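Local structure of WbbM protein (Klebsiella pneumoniae, 6U4B) at residues R145-I150 with M215-K220; K220-D225 with N263-K268. The protein is a bifunctional O-antigen polymerase of trimeric assembly that probably transfers sugars through two glycosyltransferase modules, one of them carrying a magnesium site. All coordinates share one frame; numbering follows the deposited sequence.

Contact 1 (R145-I150 with M215-K220); sequences RCVEGI and MFVMRK
I150 O sits over one face of the R219 guanidinium, 4.2 Å from R219 CZ and above the centre of the group, a loose electrostatic approach without a hydrogen bond. In the mixed sheet of the DUF4422 region, strand 216-219 is flanked by strands 97-102 and 152-159, and the turn after helix 140-146 comes down on one side of it. The second flat group, the F216 ring, faces the other side of the sheet; one of its faces carries M218 CE, 3.4 Å above the plane and displaced toward the rim, while F262 and F100 meet the ring from elsewhere in the chain. R219 extends from the strand end with CG anti to its own N (chi1 -169°), then bends at CG and CD so that the charged group reaches I150. Its NH1 forms a salt bridge with D151, and I150 O is hydrogen-bonded by Y97 OH, so both polar groups have partners beside the contact. Arginine suits this place, being long enough to leave the sheet and still bond at its charged end. Deeper in, two beta-branched valines supply compact apolar surface, V147 CG1 resting 4.5 Å from V217 CG1.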
loop_
_atom_site.group_PDB
_atom_site.type_symbol
_atom_site.label_atom_id
_atom_site.label_comp_id
_atom_site.label_asym_id
_atom_site.label_seq_id
_atom_site.Cartn_x
_atom_site.Cartn_y
_atom_site.Cartn_z
ATOM N N ARG A 145 23.350 -21.733 54.953
ATOM C CA ARG A 145 24.330 -22.087 55.975
ATOM C C ARG A 145 25.750 -21.759 55.530
ATOM O O ARG A 145 26.625 -21.520 56.369
ATOM C CB ARG A 145 24.219 -23.572 56.334
ATOM C CG ARG A 145 22.982 -23.946 57.141
ATOM C CD ARG A 145 23.271 -25.118 58.075
ATOM N NE ARG A 145 22.127 -25.455 58.919
ATOM C CZ ARG A 145 22.188 -26.262 59.975
ATOM N NH1 ARG A 145 23.341 -26.816 60.326
ATOM N NH2 ARG A 145 21.095 -26.513 60.684
ATOM N N CYS A 146 25.997 -21.735 54.222
ATOM C CA CYS A 146 27.342 -21.458 53.739
ATOM C C CYS A 146 27.695 -19.982 53.869
ATOM O O CYS A 146 28.878 -19.644 54.003
ATOM C CB CYS A 146 27.471 -21.913 52.288
ATOM S SG CYS A 146 29.140 -21.862 51.603
ATOM N N VAL A 147 26.694 -19.096 53.842
ATOM C CA VAL A 147 26.929 -17.655 53.871
ATOM C C VAL A 147 26.774 -17.071 55.276
ATOM O O VAL A 147 26.781 -15.846 55.430
ATOM C CB VAL A 147 26.011 -16.912 52.889
ATOM C CG1 VAL A 147 26.151 -17.454 51.485
ATOM C CG2 VAL A 147 24.569 -16.971 53.377
ATOM N N GLU A 148 26.657 -17.917 56.304
ATOM C CA GLU A 148 26.262 -17.525 57.660
ATOM C C GLU A 148 26.899 -16.217 58.132
ATOM O O GLU A 148 26.258 -15.161 58.109
ATOM C CB GLU A 148 26.609 -18.632 58.653
ATOM C CG GLU A 148 25.500 -18.914 59.648
ATOM C CD GLU A 148 24.907 -17.643 60.251
ATOM O OE1 GLU A 148 25.659 -16.866 60.876
ATOM O OE2 GLU A 148 23.685 -17.415 60.098
ATOM N N GLY A 149 28.160 -16.268 58.559
ATOM C CA GLY A 149 28.845 -15.074 59.024
ATOM C C GLY A 149 29.935 -14.612 58.081
ATOM O O GLY A 149 30.924 -14.013 58.513
ATOM N N ILE A 150 29.760 -14.878 56.791
ATOM C CA ILE A 150 30.771 -14.593 55.783
ATOM C C ILE A 150 30.410 -13.302 55.064
ATOM O O ILE A 150 29.234 -12.991 54.848
ATOM C CB ILE A 150 30.905 -15.770 54.792
ATOM C CG1 ILE A 150 31.026 -17.092 55.550
ATOM C CG2 ILE A 150 32.117 -15.581 53.886
ATOM C CD1 ILE A 150 32.222 -17.153 56.486
ATOM N N MET A 215 32.446 -14.564 39.355
ATOM C CA MET A 215 31.505 -15.411 40.070
ATOM C C MET A 215 31.745 -15.238 41.566
ATOM O O MET A 215 32.829 -15.560 42.064
ATOM C CB MET A 215 31.685 -16.868 39.645
ATOM C CG MET A 215 30.585 -17.814 40.077
ATOM S SD MET A 215 30.609 -19.330 39.099
ATOM C CE MET A 215 32.265 -19.927 39.430
ATOM N N PHE A 216 30.747 -14.716 42.273
ATOM C CA PHE A 216 30.908 -14.447 43.696
ATOM C C PHE A 216 29.539 -14.358 44.352
ATOM O O PHE A 216 28.512 -14.239 43.681
ATOM C CB PHE A 216 31.699 -13.153 43.942
ATOM C CG PHE A 216 31.085 -11.928 43.305
ATOM C CD1 PHE A 216 31.575 -11.433 42.107
ATOM C CD2 PHE A 216 30.024 -11.269 43.908
ATOM C CE1 PHE A 216 31.017 -10.306 41.522
ATOM C CE2 PHE A 216 29.461 -10.145 43.329
ATOM C CZ PHE A 216 29.959 -9.662 42.136
ATOM N N VAL A 217 29.549 -14.424 45.680
ATOM C CA VAL A 217 28.417 -14.053 46.520
ATOM C C VAL A 217 28.955 -13.136 47.608
ATOM O O VAL A 217 29.912 -13.494 48.303
ATOM C CB VAL A 217 27.722 -15.278 47.149
ATOM C CG1 VAL A 217 26.434 -14.856 47.846
ATOM C CG2 VAL A 217 27.448 -16.352 46.104
ATOM N N MET A 218 28.362 -11.953 47.752
ATOM C CA MET A 218 28.832 -11.019 48.763
ATOM C C MET A 218 27.651 -10.348 49.449
ATOM O O MET A 218 26.514 -10.391 48.971
ATOM C CB MET A 218 29.778 -9.967 48.174
ATOM C CG MET A 218 29.159 -9.078 47.124
ATOM S SD MET A 218 30.329 -7.830 46.555
ATOM C CE MET A 218 31.608 -8.855 45.838
ATOM N N ARG A 219 27.948 -9.730 50.591
ATOM C CA ARG A 219 26.932 -9.087 51.406
ATOM C C ARG A 219 26.332 -7.890 50.678
ATOM O O ARG A 219 26.987 -7.234 49.861
ATOM C CB ARG A 219 27.529 -8.648 52.745
ATOM C CG ARG A 219 26.500 -8.203 53.772
ATOM C CD ARG A 219 26.454 -9.149 54.958
ATOM N NE ARG A 219 27.605 -8.977 55.840
ATOM C CZ ARG A 219 27.781 -9.642 56.976
ATOM N NH1 ARG A 219 28.858 -9.419 57.718
ATOM N NH2 ARG A 219 26.881 -10.533 57.374
ATOM N N LYS A 220 25.064 -7.614 50.993
ATOM C CA LYS A 220 24.308 -6.559 50.322
ATOM C C LYS A 220 25.043 -5.222 50.352
ATOM O O LYS A 220 25.129 -4.522 49.337
ATOM C CB LYS A 220 22.930 -6.432 50.974
ATOM C CG LYS A 220 22.123 -5.212 50.568
ATOM C CD LYS A 220 20.860 -5.128 51.413
ATOM C CE LYS A 220 20.169 -3.782 51.284
ATOM N NZ LYS A 220 19.081 -3.629 52.291
#

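Contact 2 (K220-D225 with N263-K268); sequences KDIFVD and NIYIIK
Two helices of the DUF4422 region, 220-240 and 253-272, are joined here by a tyrosine-aspartate hydrogen bond, with an isoleucine beside the ring. Y265 points from helix 253-272 toward its neighbour, its ring carried trans to the main-chain nitrogen (chi1 176°), and bridges the distance to helix 220-240 although the CA atoms of D225 and Y265 are 10.0 Å apart. At the far end its hydroxyl donates a hydrogen bond to the carboxylate of D225, with Y265 OH 2.6 Å from D225 OD2. That oxygen lies at the edge of the ring and in its plane, accepts the bond with its anti lone pair, and belongs to a carboxylate turned 38° from the ring. One helical turn earlier, I222 CG2 comes to the ring edge on the CE2 side, 4.3 Å from Y265 CE2, while D225 OD2 lies on the CE1 side. Y226 and W229 also meet the ring. Tyrosine fits because its ring can pack in the interior while its hydroxyl reaches an acidic residue on the exposed side of the helix. Such a short bond between phenol and carboxylate fixes the position of the tyrosine's end, and probably spreads some of the aspartate's negative charge onto the hydroxyl.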
loop_
_atom_site.group_PDB
_atom_site.type_symbol
_atom_site.label_atom_id
_atom_site.label_comp_id
_atom_site.label_asym_id
_atom_site.label_seq_id
_atom_site.Cartn_x
_atom_site.Cartn_y
_atom_site.Cartn_z
ATOM N N LYS A 220 25.064 -7.614 50.993
ATOM C CA LYS A 220 24.308 -6.559 50.322
ATOM C C LYS A 220 25.043 -5.222 50.352
ATOM O O LYS A 220 25.129 -4.522 49.337
ATOM C CB LYS A 220 22.930 -6.432 50.974
ATOM C CG LYS A 220 22.123 -5.212 50.568
ATOM C CD LYS A 220 20.860 -5.128 51.413
ATOM C CE LYS A 220 20.169 -3.782 51.284
ATOM N NZ LYS A 220 19.081 -3.629 52.291
ATOM N N ASP A 221 25.589 -4.854 51.513
ATOM C CA ASP A 221 26.267 -3.565 51.627
ATOM C C ASP A 221 27.605 -3.569 50.897
ATOM O O ASP A 221 28.004 -2.551 50.318
ATOM C CB ASP A 221 26.449 -3.203 53.097
ATOM C CG ASP A 221 25.146 -2.796 53.754
ATOM O OD1 ASP A 221 24.351 -2.075 53.105
ATOM O OD2 ASP A 221 24.910 -3.193 54.917
ATOM N N ILE A 222 28.309 -4.701 50.904
ATOM C CA ILE A 222 29.552 -4.794 50.146
ATOM C C ILE A 222 29.269 -4.770 48.648
ATOM O O ILE A 222 30.061 -4.226 47.867
ATOM C CB ILE A 222 30.330 -6.058 50.562
ATOM C CG1 ILE A 222 30.626 -6.025 52.065
ATOM C CG2 ILE A 222 31.625 -6.182 49.778
ATOM C CD1 ILE A 222 31.542 -7.136 52.538
ATOM N N PHE A 223 28.142 -5.345 48.224
ATOM C CA PHE A 223 27.801 -5.354 46.805
ATOM C C PHE A 223 27.520 -3.947 46.287
ATOM O O PHE A 223 27.966 -3.586 45.192
ATOM C CB PHE A 223 26.598 -6.267 46.562
ATOM C CG PHE A 223 25.990 -6.121 45.197
ATOM C CD1 PHE A 223 26.586 -6.704 44.091
ATOM C CD2 PHE A 223 24.817 -5.405 45.021
ATOM C CE1 PHE A 223 26.025 -6.573 42.834
ATOM C CE2 PHE A 223 24.251 -5.271 43.767
ATOM C CZ PHE A 223 24.856 -5.858 42.671
ATOM N N VAL A 224 26.780 -3.143 47.053
ATOM C CA VAL A 224 26.469 -1.784 46.616
ATOM C C VAL A 224 27.733 -0.936 46.555
ATOM O O VAL A 224 27.955 -0.198 45.586
ATOM C CB VAL A 224 25.411 -1.152 47.539
ATOM C CG1 VAL A 224 25.343 0.354 47.321
ATOM C CG2 VAL A 224 24.058 -1.777 47.288
ATOM N N ASP A 225 28.582 -1.026 47.583
ATOM C CA ASP A 225 29.813 -0.243 47.599
ATOM C C ASP A 225 30.725 -0.629 46.442
ATOM O O ASP A 225 31.277 0.239 45.753
ATOM C CB ASP A 225 30.531 -0.425 48.935
ATOM C CG ASP A 225 31.789 0.416 49.033
ATOM O OD1 ASP A 225 31.672 1.634 49.283
ATOM O OD2 ASP A 225 32.895 -0.139 48.850
ATOM N N ASN A 263 39.874 -7.833 42.243
ATOM C CA ASN A 263 40.931 -8.186 43.187
ATOM C C ASN A 263 41.462 -6.959 43.918
ATOM O O ASN A 263 41.692 -7.007 45.132
ATOM C CB ASN A 263 42.065 -8.899 42.456
ATOM C CG ASN A 263 41.699 -10.309 42.046
ATOM O OD1 ASN A 263 41.955 -11.265 42.780
ATOM N ND2 ASN A 263 41.100 -10.449 40.870
ATOM N N ILE A 264 41.683 -5.859 43.193
ATOM C CA ILE A 264 42.167 -4.633 43.823
ATOM C C ILE A 264 41.198 -4.176 44.906
ATOM O O ILE A 264 41.612 -3.741 45.989
ATOM C CB ILE A 264 42.389 -3.543 42.758
ATOM C CG1 ILE A 264 43.520 -3.950 41.807
ATOM C CG2 ILE A 264 42.679 -2.200 43.410
ATOM C CD1 ILE A 264 43.680 -3.031 40.615
ATOM N N TYR A 265 39.894 -4.291 44.640
ATOM C CA TYR A 265 38.893 -3.872 45.615
ATOM C C TYR A 265 38.907 -4.765 46.851
ATOM O O TYR A 265 38.830 -4.268 47.980
ATOM C CB TYR A 265 37.507 -3.871 44.968
ATOM C CG TYR A 265 36.383 -3.541 45.924
ATOM C CD1 TYR A 265 36.055 -2.223 46.214
ATOM C CD2 TYR A 265 35.648 -4.548 46.535
ATOM C CE1 TYR A 265 35.028 -1.918 47.088
ATOM C CE2 TYR A 265 34.621 -4.253 47.410
ATOM C CZ TYR A 265 34.314 -2.939 47.683
ATOM O OH TYR A 265 33.289 -2.648 48.554
ATOM N N ILE A 266 38.998 -6.084 46.659
ATOM C CA ILE A 266 38.998 -7.002 47.793
ATOM C C ILE A 266 40.245 -6.808 48.644
ATOM O O ILE A 266 40.171 -6.780 49.878
ATOM C CB ILE A 266 38.870 -8.457 47.304
ATOM C CG1 ILE A 266 37.471 -8.716 46.745
ATOM C CG2 ILE A 266 39.185 -9.436 48.431
ATOM C CD1 ILE A 266 37.273 -10.121 46.227
ATOM N N ILE A 267 41.408 -6.664 48.002
ATOM C CA ILE A 267 42.657 -6.499 48.741
ATOM C C ILE A 267 42.607 -5.239 49.595
ATOM O O ILE A 267 43.104 -5.219 50.729
ATOM C CB ILE A 267 43.848 -6.488 47.765
ATOM C CG1 ILE A 267 44.052 -7.882 47.164
ATOM C CG2 ILE A 267 45.119 -6.004 48.457
ATOM C CD1 ILE A 267 45.113 -7.935 46.094
ATOM N N LYS A 268 41.988 -4.177 49.078
ATOM C CA LYS A 268 41.835 -2.950 49.853
ATOM C C LYS A 268 40.971 -3.180 51.089
ATOM O O LYS A 268 41.260 -2.643 52.165
ATOM C CB LYS A 268 41.239 -1.856 48.968
ATOM C CG LYS A 268 40.692 -0.648 49.711
ATOM C CD LYS A 268 41.795 0.164 50.359
ATOM C CE LYS A 268 41.283 1.537 50.756
ATOM N NZ LYS A 268 39.971 1.456 51.456
#

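Followed from the N terminus, the chain passes helix 140-146 and its turn, makes strand 152-159 and several helices, and returns as strand 216-219, where contact 1 closes a loop of 64 intervening residues. K220, shared by both contacts, then begins helix 220-240 directly. Contact 2 closes a second, mostly helical loop of 37 residues when helix 253-272 comes back alongside. The loops thus follow in series, neither enclosing nor crossing the other. Contact 1 ties the turn after a helix to the sheet, and contact 2 joins two helices; their centres are 13 Å apart, and M218 SD packs 3.5 Å from F223 CA between them.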